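Local coordinates for periplasmic binding protein/LacI transcriptional regulator (Brachyspira murdochii, PDB 4KQC) that probably binds a carbohydrate outside the cytoplasmic membrane as the solute-binding component of an ABC transporter, at residues Y6-S11 / K36-G41; P63-F68 / N86-G91; E77-I82 / Q100-V105; V105-S110 / E291-I296. All blocks are in the same frame, centred on the assembly; numbering follows the deposited sequence.

Contact 1 (Y6-S11 / K36-G41)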
loop_
_atom_site.group_PDB
_atom_site.type_symbol
_atom_site.label_atom_id
_atom_site.label_comp_id
_atom_site.label_asym_id
_atom_site.label_seq_id
_atom_site.Cartn_x
_atom_site.Cartn_y
_atom_site.Cartn_z
ATOM N N TYR A 6 22.099 -4.550 -19.445
ATOM C CA TYR A 6 21.054 -5.433 -18.964
ATOM C C TYR A 6 20.845 -5.261 -17.467
ATOM O O TYR A 6 21.774 -5.323 -16.702
ATOM C CB TYR A 6 21.390 -6.919 -19.228
ATOM C CG TYR A 6 20.345 -7.904 -18.690
ATOM C CD1 TYR A 6 19.169 -8.209 -19.393
ATOM C CD2 TYR A 6 20.563 -8.584 -17.480
ATOM C CE1 TYR A 6 18.248 -9.117 -18.870
ATOM C CE2 TYR A 6 19.646 -9.491 -16.955
ATOM C CZ TYR A 6 18.514 -9.761 -17.675
ATOM O OH TYR A 6 17.619 -10.661 -17.156
ATOM N N ILE A 7 19.587 -5.026 -17.102
ATOM C CA ILE A 7 19.208 -4.861 -15.692
ATOM C C ILE A 7 18.055 -5.792 -15.338
ATOM O O ILE A 7 17.060 -5.925 -16.080
ATOM C CB ILE A 7 18.795 -3.386 -15.415
ATOM C CG1 ILE A 7 20.032 -2.482 -15.435
ATOM C CG2 ILE A 7 18.077 -3.274 -14.054
ATOM C CD1 ILE A 7 19.734 -0.979 -15.368
ATOM N N ALA A 8 18.196 -6.499 -14.234
ATOM C CA ALA A 8 17.188 -7.433 -13.758
ATOM C C ALA A 8 16.214 -6.719 -12.866
ATOM O O ALA A 8 16.623 -6.007 -11.927
ATOM C CB ALA A 8 17.852 -8.528 -12.953
ATOM N N VAL A 9 14.935 -6.880 -13.173
ATOM C CA VAL A 9 13.873 -6.372 -12.338
ATOM C C VAL A 9 13.030 -7.531 -11.798
ATOM O O VAL A 9 12.389 -8.241 -12.586
ATOM C CB VAL A 9 12.958 -5.390 -13.066
ATOM C CG1 VAL A 9 11.902 -4.873 -12.111
ATOM C CG2 VAL A 9 13.802 -4.241 -13.626
ATOM N N VAL A 10 13.092 -7.776 -10.480
ATOM C CA VAL A 10 12.356 -8.857 -9.850
ATOM C C VAL A 10 11.204 -8.246 -9.093
ATOM O O VAL A 10 11.414 -7.527 -8.123
ATOM C CB VAL A 10 13.296 -9.694 -8.973
ATOM C CG1 VAL A 10 12.498 -10.769 -8.262
ATOM C CG2 VAL A 10 14.443 -10.258 -9.804
ATOM N N SER A 11 9.994 -8.492 -9.589
ATOM C CA SER A 11 8.802 -7.820 -9.173
ATOM C C SER A 11 7.972 -8.736 -8.273
ATOM O O SER A 11 8.345 -9.939 -8.084
ATOM C CB SER A 11 7.941 -7.517 -10.426
ATOM O OG SER A 11 7.381 -8.733 -10.934
ATOM N N LYS A 36 18.225 -3.180 -21.743
ATOM C CA LYS A 36 17.280 -4.259 -21.715
ATOM C C LYS A 36 17.013 -4.647 -20.265
ATOM O O LYS A 36 17.940 -4.660 -19.437
ATOM C CB LYS A 36 17.831 -5.502 -22.450
ATOM C CG LYS A 36 18.066 -5.248 -23.934
ATOM C CD LYS A 36 16.831 -5.555 -24.764
ATOM C CE LYS A 36 16.875 -4.805 -26.080
ATOM N NZ LYS A 36 15.980 -5.405 -27.092
ATOM N N ILE A 37 15.749 -4.903 -19.940
ATOM C CA ILE A 37 15.398 -5.422 -18.639
ATOM C C ILE A 37 14.686 -6.766 -18.720
ATOM O O ILE A 37 14.047 -7.100 -19.726
ATOM C CB ILE A 37 14.509 -4.447 -17.821
ATOM C CG1 ILE A 37 13.125 -4.241 -18.452
ATOM C CG2 ILE A 37 15.273 -3.156 -17.526
ATOM C CD1 ILE A 37 12.167 -3.441 -17.572
ATOM N N SER A 38 14.833 -7.549 -17.667
ATOM C CA SER A 38 13.954 -8.629 -17.338
ATOM C C SER A 38 12.892 -8.090 -16.385
ATOM O O SER A 38 13.124 -7.091 -15.682
ATOM C CB SER A 38 14.776 -9.796 -16.727
ATOM O OG SER A 38 15.185 -9.450 -15.389
ATOM N N PHE A 39 11.680 -8.599 -16.409
ATOM C CA PHE A 39 10.680 -8.146 -15.433
ATOM C C PHE A 39 9.971 -9.395 -14.961
ATOM O O PHE A 39 9.111 -9.892 -15.651
ATOM C CB PHE A 39 9.701 -7.116 -16.025
ATOM C CG PHE A 39 8.878 -6.381 -14.965
ATOM C CD1 PHE A 39 7.705 -6.930 -14.441
ATOM C CD2 PHE A 39 9.266 -5.126 -14.544
ATOM C CE1 PHE A 39 6.958 -6.235 -13.501
ATOM C CE2 PHE A 39 8.569 -4.438 -13.550
ATOM C CZ PHE A 39 7.388 -4.989 -13.034
ATOM N N VAL A 40 10.435 -9.961 -13.856
ATOM C CA VAL A 40 10.097 -11.314 -13.490
ATOM C C VAL A 40 9.526 -11.369 -12.085
ATOM O O VAL A 40 10.116 -10.815 -11.132
ATOM C CB VAL A 40 11.311 -12.306 -13.562
ATOM C CG1 VAL A 40 11.776 -12.391 -14.979
ATOM C CG2 VAL A 40 12.475 -11.955 -12.630
ATOM N N GLY A 41 8.471 -12.171 -11.915
ATOM C CA GLY A 41 7.888 -12.297 -10.575
ATOM C C GLY A 41 7.078 -13.565 -10.426
ATOM O O GLY A 41 6.794 -14.260 -11.411
#

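Contact 2 (P63-F68 / N86-G91)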
loop_
_atom_site.group_PDB
_atom_site.type_symbol
_atom_site.label_atom_id
_atom_site.label_comp_id
_atom_site.label_asym_id
_atom_site.label_seq_id
_atom_site.Cartn_x
_atom_site.Cartn_y
_atom_site.Cartn_z
ATOM N N PRO A 63 23.965 -9.358 -14.066
ATOM C CA PRO A 63 23.377 -8.128 -14.608
ATOM C C PRO A 63 24.131 -6.898 -14.136
ATOM O O PRO A 63 24.867 -6.914 -13.159
ATOM C CB PRO A 63 21.960 -8.145 -14.072
ATOM C CG PRO A 63 22.078 -8.878 -12.790
ATOM C CD PRO A 63 23.161 -9.909 -12.984
ATOM N N ASP A 64 23.933 -5.806 -14.843
ATOM C CA ASP A 64 24.526 -4.557 -14.490
ATOM C C ASP A 64 23.993 -3.891 -13.179
ATOM O O ASP A 64 24.701 -3.099 -12.526
ATOM C CB ASP A 64 24.322 -3.613 -15.661
ATOM C CG ASP A 64 24.953 -4.160 -16.967
ATOM O OD1 ASP A 64 26.059 -4.671 -16.888
ATOM O OD2 ASP A 64 24.409 -3.898 -18.002
ATOM N N ALA A 65 22.771 -4.250 -12.830
ATOM C CA ALA A 65 22.138 -3.878 -11.627
ATOM C C ALA A 65 20.881 -4.682 -11.446
ATOM O O ALA A 65 20.408 -5.326 -12.382
ATOM C CB ALA A 65 21.806 -2.386 -11.663
ATOM N N ILE A 66 20.323 -4.687 -10.227
ATOM C CA ILE A 66 19.093 -5.393 -9.902
ATOM C C ILE A 66 18.180 -4.417 -9.199
ATOM O O ILE A 66 18.627 -3.742 -8.264
ATOM C CB ILE A 66 19.354 -6.565 -8.951
ATOM C CG1 ILE A 66 20.211 -7.622 -9.689
ATOM C CG2 ILE A 66 18.079 -7.250 -8.435
ATOM C CD1 ILE A 66 20.796 -8.683 -8.762
ATOM N N ALA A 67 16.921 -4.401 -9.614
ATOM C CA ALA A 67 15.842 -3.742 -8.852
ATOM C C ALA A 67 14.947 -4.824 -8.322
ATOM O O ALA A 67 14.560 -5.768 -9.077
ATOM C CB ALA A 67 15.066 -2.767 -9.722
ATOM N N PHE A 68 14.551 -4.713 -7.061
ATOM C CA PHE A 68 13.878 -5.784 -6.346
ATOM C C PHE A 68 12.741 -5.305 -5.442
ATOM O O PHE A 68 12.949 -4.335 -4.660
ATOM C CB PHE A 68 14.930 -6.552 -5.512
ATOM C CG PHE A 68 14.359 -7.800 -4.727
ATOM C CD1 PHE A 68 13.381 -8.635 -5.274
ATOM C CD2 PHE A 68 14.848 -8.138 -3.449
ATOM C CE1 PHE A 68 12.916 -9.762 -4.626
ATOM C CE2 PHE A 68 14.387 -9.293 -2.790
ATOM C CZ PHE A 68 13.399 -10.095 -3.353
ATOM N N ASN A 86 29.115 -7.436 -5.793
ATOM C CA ASN A 86 29.123 -5.995 -6.077
ATOM C C ASN A 86 28.199 -5.588 -7.211
ATOM O O ASN A 86 28.515 -4.637 -7.962
ATOM C CB ASN A 86 30.569 -5.486 -6.349
ATOM C CG ASN A 86 31.454 -5.589 -5.130
ATOM O OD1 ASN A 86 32.572 -6.157 -5.193
ATOM N ND2 ASN A 86 30.972 -5.083 -4.015
ATOM N N ILE A 87 27.053 -6.235 -7.289
ATOM C CA ILE A 87 25.954 -5.814 -8.205
ATOM C C ILE A 87 25.144 -4.690 -7.533
ATOM O O ILE A 87 24.644 -4.884 -6.438
ATOM C CB ILE A 87 25.052 -6.980 -8.549
ATOM C CG1 ILE A 87 25.816 -8.107 -9.302
ATOM C CG2 ILE A 87 23.882 -6.513 -9.394
ATOM C CD1 ILE A 87 25.064 -9.435 -9.304
ATOM N N PRO A 88 24.996 -3.536 -8.158
ATOM C CA PRO A 88 24.177 -2.509 -7.561
ATOM C C PRO A 88 22.739 -2.971 -7.379
ATOM O O PRO A 88 22.139 -3.529 -8.294
ATOM C CB PRO A 88 24.241 -1.379 -8.568
ATOM C CG PRO A 88 25.502 -1.600 -9.329
ATOM C CD PRO A 88 25.760 -3.049 -9.317
ATOM N N LEU A 89 22.220 -2.729 -6.181
ATOM C CA LEU A 89 20.898 -3.189 -5.765
ATOM C C LEU A 89 20.012 -1.984 -5.407
ATOM O O LEU A 89 20.378 -1.202 -4.549
ATOM C CB LEU A 89 21.016 -4.172 -4.576
ATOM C CG LEU A 89 19.728 -4.731 -4.045
ATOM C CD1 LEU A 89 18.915 -5.547 -5.082
ATOM C CD2 LEU A 89 20.020 -5.532 -2.782
ATOM N N ILE A 90 18.847 -1.948 -6.029
ATOM C CA ILE A 90 17.833 -0.903 -5.823
ATOM C C ILE A 90 16.604 -1.594 -5.313
ATOM O O ILE A 90 16.178 -2.615 -5.894
ATOM C CB ILE A 90 17.515 -0.215 -7.166
ATOM C CG1 ILE A 90 18.752 0.469 -7.771
ATOM C CG2 ILE A 90 16.328 0.753 -7.111
ATOM C CD1 ILE A 90 19.451 1.414 -6.840
ATOM N N GLY A 91 15.978 -1.068 -4.270
ATOM C CA GLY A 91 14.623 -1.530 -3.930
ATOM C C GLY A 91 13.558 -0.724 -4.692
ATOM O O GLY A 91 13.750 0.484 -5.039
#

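Contact 3 (E77-I82 / Q100-V105)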
loop_
_atom_site.group_PDB
_atom_site.type_symbol
_atom_site.label_atom_id
_atom_site.label_comp_id
_atom_site.label_asym_id
_atom_site.label_seq_id
_atom_site.Cartn_x
_atom_site.Cartn_y
_atom_site.Cartn_z
ATOM N N GLU A 77 20.038 -14.621 1.895
ATOM C CA GLU A 77 21.079 -15.329 1.176
ATOM C C GLU A 77 21.319 -14.685 -0.172
ATOM O O GLU A 77 22.464 -14.505 -0.582
ATOM C CB GLU A 77 20.760 -16.836 1.024
ATOM C CG GLU A 77 20.679 -17.556 2.371
ATOM C CD GLU A 77 20.696 -19.074 2.268
ATOM O OE1 GLU A 77 20.731 -19.597 1.137
ATOM O OE2 GLU A 77 20.697 -19.780 3.327
ATOM N N GLN A 78 20.247 -14.348 -0.862
ATOM C CA GLN A 78 20.334 -13.723 -2.198
ATOM C C GLN A 78 20.986 -12.324 -2.092
ATOM O O GLN A 78 21.899 -11.984 -2.858
ATOM C CB GLN A 78 18.921 -13.596 -2.772
ATOM C CG GLN A 78 18.365 -14.921 -3.238
ATOM C CD GLN A 78 17.791 -15.802 -2.119
ATOM O OE1 GLN A 78 17.510 -15.354 -0.998
ATOM N NE2 GLN A 78 17.710 -17.082 -2.403
ATOM N N ILE A 79 20.569 -11.572 -1.088
ATOM C CA ILE A 79 21.098 -10.216 -0.909
ATOM C C ILE A 79 22.576 -10.281 -0.502
ATOM O O ILE A 79 23.431 -9.523 -0.999
ATOM C CB ILE A 79 20.253 -9.424 0.095
ATOM C CG1 ILE A 79 18.885 -9.174 -0.463
ATOM C CG2 ILE A 79 20.942 -8.103 0.483
ATOM C CD1 ILE A 79 17.882 -8.836 0.601
ATOM N N LYS A 80 22.921 -11.252 0.322
ATOM C CA LYS A 80 24.322 -11.471 0.681
ATOM C C LYS A 80 25.175 -11.738 -0.528
ATOM O O LYS A 80 26.309 -11.189 -0.671
ATOM C CB LYS A 80 24.446 -12.603 1.733
ATOM C CG LYS A 80 25.862 -12.772 2.188
ATOM C CD LYS A 80 25.880 -13.407 3.553
ATOM C CE LYS A 80 27.291 -13.747 3.947
ATOM N NZ LYS A 80 27.229 -14.565 5.192
ATOM N N ARG A 81 24.677 -12.582 -1.442
ATOM C CA ARG A 81 25.411 -12.878 -2.691
ATOM C C ARG A 81 25.546 -11.640 -3.594
ATOM O O ARG A 81 26.595 -11.401 -4.178
ATOM C CB ARG A 81 24.786 -14.155 -3.372
ATOM C CG ARG A 81 25.498 -14.711 -4.592
ATOM C CD ARG A 81 25.204 -16.202 -4.773
ATOM N NE ARG A 81 23.895 -16.411 -5.329
ATOM C CZ ARG A 81 23.637 -16.572 -6.627
ATOM N NH1 ARG A 81 22.366 -16.691 -7.052
ATOM N NH2 ARG A 81 24.617 -16.551 -7.516
ATOM N N ILE A 82 24.459 -10.920 -3.734
ATOM C CA ILE A 82 24.464 -9.636 -4.506
ATOM C C ILE A 82 25.565 -8.733 -3.976
ATOM O O ILE A 82 26.323 -8.115 -4.741
ATOM C CB ILE A 82 23.073 -8.980 -4.457
ATOM C CG1 ILE A 82 22.068 -9.736 -5.352
ATOM C CG2 ILE A 82 23.194 -7.524 -4.871
ATOM C CD1 ILE A 82 20.601 -9.361 -5.117
ATOM N N GLN A 100 16.865 -7.157 6.350
ATOM C CA GLN A 100 17.461 -8.080 5.381
ATOM C C GLN A 100 18.483 -7.387 4.488
ATOM O O GLN A 100 19.147 -8.060 3.699
ATOM C CB GLN A 100 16.412 -8.723 4.491
ATOM C CG GLN A 100 15.437 -9.586 5.272
ATOM C CD GLN A 100 14.508 -10.437 4.421
ATOM O OE1 GLN A 100 14.707 -10.608 3.227
ATOM N NE2 GLN A 100 13.434 -10.905 5.043
ATOM N N ALA A 101 18.512 -6.060 4.477
ATOM C CA ALA A 101 19.243 -5.367 3.441
ATOM C C ALA A 101 20.766 -5.462 3.527
ATOM O O ALA A 101 21.465 -5.277 2.510
ATOM C CB ALA A 101 18.824 -3.875 3.440
ATOM N N GLN A 102 21.311 -5.696 4.716
ATOM C CA GLN A 102 22.740 -5.924 4.878
ATOM C C GLN A 102 23.653 -4.833 4.272
ATOM O O GLN A 102 24.760 -5.124 3.798
ATOM C CB GLN A 102 23.082 -7.328 4.305
ATOM C CG GLN A 102 22.437 -8.493 5.038
ATOM C CD GLN A 102 22.505 -9.809 4.253
ATOM O OE1 GLN A 102 23.534 -10.472 4.189
ATOM N NE2 GLN A 102 21.421 -10.167 3.614
ATOM N N GLY A 103 23.197 -3.574 4.293
ATOM C CA GLY A 103 24.006 -2.507 3.743
ATOM C C GLY A 103 24.124 -2.490 2.261
ATOM O O GLY A 103 25.009 -1.818 1.774
ATOM N N ALA A 104 23.377 -3.340 1.568
ATOM C CA ALA A 104 23.556 -3.510 0.113
ATOM C C ALA A 104 22.573 -2.685 -0.743
ATOM O O ALA A 104 22.751 -2.594 -1.977
ATOM C CB ALA A 104 23.474 -4.968 -0.239
ATOM N N VAL A 105 21.538 -2.130 -0.119
ATOM C CA VAL A 105 20.520 -1.464 -0.889
ATOM C C VAL A 105 20.928 0.024 -1.043
ATOM O O VAL A 105 20.930 0.756 -0.081
ATOM C CB VAL A 105 19.115 -1.611 -0.262
ATOM C CG1 VAL A 105 18.102 -0.803 -1.087
ATOM C CG2 VAL A 105 18.762 -3.080 -0.130
#

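Contact 4 (V105-S110 / E291-I296)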
loop_
_atom_site.group_PDB
_atom_site.type_symbol
_atom_site.label_atom_id
_atom_site.label_comp_id
_atom_site.label_asym_id
_atom_site.label_seq_id
_atom_site.Cartn_x
_atom_site.Cartn_y
_atom_site.Cartn_z
ATOM N N VAL A 105 21.538 -2.130 -0.119
ATOM C CA VAL A 105 20.520 -1.464 -0.889
ATOM C C VAL A 105 20.928 0.024 -1.043
ATOM O O VAL A 105 20.930 0.756 -0.081
ATOM C CB VAL A 105 19.115 -1.611 -0.262
ATOM C CG1 VAL A 105 18.102 -0.803 -1.087
ATOM C CG2 VAL A 105 18.762 -3.080 -0.130
ATOM N N LEU A 106 21.206 0.435 -2.271
ATOM C CA LEU A 106 21.673 1.777 -2.516
ATOM C C LEU A 106 20.625 2.882 -2.398
ATOM O O LEU A 106 20.950 4.018 -1.986
ATOM C CB LEU A 106 22.342 1.840 -3.888
ATOM C CG LEU A 106 23.647 1.082 -4.093
ATOM C CD1 LEU A 106 23.994 1.026 -5.572
ATOM C CD2 LEU A 106 24.764 1.789 -3.369
ATOM N N ALA A 107 19.418 2.558 -2.829
ATOM C CA ALA A 107 18.301 3.460 -2.923
ATOM C C ALA A 107 17.066 2.642 -3.232
ATOM O O ALA A 107 17.175 1.493 -3.713
ATOM C CB ALA A 107 18.543 4.494 -3.986
ATOM N N THR A 108 15.906 3.243 -2.946
ATOM C CA THR A 108 14.597 2.626 -3.182
ATOM C C THR A 108 13.689 3.678 -3.798
ATOM O O THR A 108 13.743 4.876 -3.428
ATOM C CB THR A 108 14.019 2.126 -1.857
ATOM O OG1 THR A 108 14.884 1.096 -1.339
ATOM C CG2 THR A 108 12.662 1.593 -1.965
ATOM N N ALA A 109 12.890 3.250 -4.762
ATOM C CA ALA A 109 11.781 4.080 -5.276
ATOM C C ALA A 109 10.433 3.533 -4.771
ATOM O O ALA A 109 10.070 2.414 -5.102
ATOM C CB ALA A 109 11.801 4.096 -6.767
ATOM N N SER A 110 9.678 4.334 -4.023
ATOM C CA SER A 110 8.452 3.851 -3.429
ATOM C C SER A 110 7.557 4.933 -2.970
ATOM O O SER A 110 7.999 6.064 -2.818
ATOM C CB SER A 110 8.760 3.028 -2.178
ATOM O OG SER A 110 9.347 3.778 -1.163
ATOM N N GLU A 291 26.923 6.232 -10.852
ATOM C CA GLU A 291 26.428 7.540 -10.390
ATOM C C GLU A 291 25.779 7.431 -9.001
ATOM O O GLU A 291 25.150 6.439 -8.648
ATOM C CB GLU A 291 25.443 8.150 -11.366
ATOM C CG GLU A 291 25.976 8.513 -12.748
ATOM C CD GLU A 291 24.837 8.720 -13.747
ATOM O OE1 GLU A 291 23.778 9.218 -13.328
ATOM O OE2 GLU A 291 24.978 8.362 -14.944
ATOM N N SER A 292 25.891 8.487 -8.223
ATOM C CA SER A 292 25.273 8.514 -6.912
ATOM C C SER A 292 23.763 8.506 -7.046
ATOM O O SER A 292 23.200 9.158 -7.941
ATOM C CB SER A 292 25.709 9.740 -6.127
ATOM O OG SER A 292 25.460 10.901 -6.870
ATOM N N VAL A 293 23.110 7.736 -6.177
ATOM C CA VAL A 293 21.657 7.681 -6.155
ATOM C C VAL A 293 21.101 7.883 -4.753
ATOM O O VAL A 293 21.784 7.663 -3.749
ATOM C CB VAL A 293 21.143 6.312 -6.716
ATOM C CG1 VAL A 293 21.480 6.147 -8.206
ATOM C CG2 VAL A 293 21.658 5.119 -5.931
ATOM N N SER A 294 19.829 8.278 -4.696
ATOM C CA SER A 294 19.122 8.519 -3.446
ATOM C C SER A 294 17.710 8.013 -3.522
ATOM O O SER A 294 17.149 7.836 -4.600
ATOM C CB SER A 294 19.077 10.049 -3.224
ATOM O OG SER A 294 20.377 10.539 -2.851
ATOM N N ASN A 295 17.137 7.720 -2.356
ATOM C CA ASN A 295 15.747 7.295 -2.304
ATOM C C ASN A 295 14.837 8.261 -3.025
ATOM O O ASN A 295 15.028 9.503 -2.978
ATOM C CB ASN A 295 15.292 7.202 -0.886
ATOM C CG ASN A 295 15.972 6.114 -0.135
ATOM O OD1 ASN A 295 16.362 5.058 -0.697
ATOM N ND2 ASN A 295 16.070 6.306 1.179
ATOM N N ILE A 296 13.829 7.717 -3.685
ATOM C CA ILE A 296 12.853 8.516 -4.397
ATOM C C ILE A 296 11.473 8.237 -3.839
ATOM O O ILE A 296 11.050 7.074 -3.715
ATOM C CB ILE A 296 12.901 8.204 -5.878
ATOM C CG1 ILE A 296 14.298 8.571 -6.422
ATOM C CG2 ILE A 296 11.783 8.919 -6.559
ATOM C CD1 ILE A 296 14.453 8.325 -7.854
HETATM O O HOH W 1 23.431 5.220 -2.014
HETATM O O HOH W 2 16.707 2.543 0.250
#

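Contact 1 (Y6-S11 / K36-G41)
Between side chains, Val-9 and Phe-39 pack closely in this strand pair. CG1 of Val-9, anti to its own backbone N (chi1 -178°), reaches CD2 of the Phe-39 ring at 3.6 Å, and the two side chains slant across each other. Further round the same ring, CE1 of Phe-39 meets CB of Ser-11 at 3.5 Å. Ile-7 and Ile-37 share this face of the sheet; helix 18-33 packs on Ile-37, and helix 273-288 on Ile-7 and Val-9.

The backbone ladder is firm at both ends: Ile-7 N donates to Lys-36 O at 2.9 Å and Ser-11 N to Val-40 O at 2.8 Å. In the middle it slackens, because Val-9 N has two weak acceptors on Ser-38, the carbonyl O and OG. Just beyond, Val-40 N restores a straight bond to Val-9 O (2.9 Å, 164°).

Near Lys-36 the contact opens to solvent, and the lysine chain extends off the sheet. The hydroxyl of Tyr-6 leans over CB of Ser-38 but bonds to Glu-58, which also holds Ser-38 OG weakly. This is the parallel pairing of a beta-alpha-beta unit, strand 6-10, helix 18-33 and strand 36-40, with 36-40 at the sheet edge, as in the Rossmann-like N-terminal domain of sugar-binding periplasmic proteins.

Contact 2 (P63-F68 / N86-G91)
The carbonyl O of Ile-66 is approached by two groups of the neighbouring strand. Ile-90 N-H points at it nearly along the C=O axis (N to O 2.9 Å, 162°), while CA-H of Leu-89 makes a longer C-H...O contact with it. Pro-88 O is used in much the same way: Ile-66 N donates to it at 2.9 Å, and CA of Ala-65 stands beside it. Phe-68 N then bonds to Ile-90 O and continues the parallel ladder, which runs on from Phe-68 to Phe-92.

On the faces of the sheet the side chains that meet are apolar. CG2 of Ile-87, anti to its backbone N, fits against CD1 of Ile-66 at 3.8 Å, the two chains slanting past each other. CD1 of Leu-89 lies on the same face and touches CG2 of Ile-66 at 3.9 Å; chi1 of -180° places CG of Leu-89 anti to N, and CD1 also approaches CB of Phe-68. Ahead of the two strands, CD of Pro-88 sits 3.4 Å from Asp-64 O, and CD1 of Ile-87 meets CD of Pro-63 where the two side chains cross at about a right angle.

Helices 48-60 and 76-84 cover the Ile-66 and Leu-89 face, and helix 273-288 lies over Ile-90. The Asp-64 carboxylate turns to Tyr-6 N, and the Phe-68 ring stacks edge-to-face with Phe-75. With every hydrogen bond across the contact made by main-chain atoms, polar chemistry sets direction and register here, while the fit of the branched apolar side chains fills the buried faces.

Contact 3 (E77-I82 / Q100-V105)
A type I' beta turn from Ala-101 to Ala-104 rests against helix 76-84, with Ile-79 as the helix residue pushed into it. CD1 of Ile-79 lies 3.4 Å from Gln-100 O, and its CG2 branch reaches Ala-101 O at 3.5 Å and CB of Ala-104 at 4.1 Å. The branched side chain thus sits among two carbonyls and a methyl of the loop.

Gln-102 and Gly-103, the two central turn residues, both have positive phi. The turn lies in the connection between strands 89-92 and 105-110, neighbours in the parallel sheet, and Ile-96 of that connection also touches Ile-79.

The extended Gln-102 side chain (CG anti to its carbonyl carbon, chi1 -64°) puts its amide between the loop and the helix. NE2 donates to Gln-100 O at 3.1 Å in a straight bond (167°); the acceptor is close to the Gln-102 amide plane, while the donor stands above the Gln-100 carbonyl plane. NE2 also bonds to Thr-76 O of the helix. OE1 of Gln-102 approaches CB of Lys-80 at 3.4 Å, and the lysine chain runs out past the loop. The amide of Gln-100 is held by Phe-75 N and Gly-73 O.

Contact 4 (V105-S110 / E291-I296)
Asn-295 turns CG anti to its own carbonyl carbon (chi1 -67°), and chi2 of -31° then sets OD1 facing Thr-108. Backbone N of Thr-108 donates to this OD1 at 2.9 Å, in a bent bond of 138°. Here a side-chain carbonyl takes the place a main-chain acceptor would have in a regular ladder. OD1 has a second partner, since water 2 donates to it at 2.7 Å. The same water lies 2.8 Å from Thr-108 OG1, so it bridges the two side chains on the polar side of the contact.

From there the pairing becomes true parallel sheet. Ile-296 N gives a straight bond to Thr-108 O (2.9 Å), and Ser-110 N follows with a bond to Ile-296 O at 3.1 Å. Before Asn-295 the direct side-chain contacts are apolar: Val-293 directs CG2 at CB of Ala-107, 3.7 Å away, and the same methyl touches CB of Leu-106 at 3.9 Å. Water 1 donates to Leu-106 O and, weakly, to Val-293 O, spanning the place where the two chains part.

Helix 273-288 lies behind Val-293 and Ile-296, while the other side of strand 105-110 is bonded to strand 89-92. Strand 296-297 is the short outermost strand on this side of the sheet. The chain builds it on returning from the second domain and then leaves again for strand 301-303 there. Two lobes joined by several such chain crossings mark the type I periplasmic binding protein fold.

From the N terminus, contact 1 closes the first loop, over helix 18-33, before contact 2 opens. Contact 2 closes over helix 76-84, and contact 3 crosses it: 77-82 lies inside the loop of contact 2, whereas 100-105 comes after it. Contact 4 starts at Val-105, shared with contact 3, and closes a loop of 180 residues that holds most of the second domain. None is nested in another. Contacts 1, 2 and 4 lie in one parallel sheet, 1 joined to 2 through strands 6-10 and 66-68, and 2 to 4 through 89-92 and 105-110. Contact 3 ties a helix covering that sheet to the connection leading into strand 105-110.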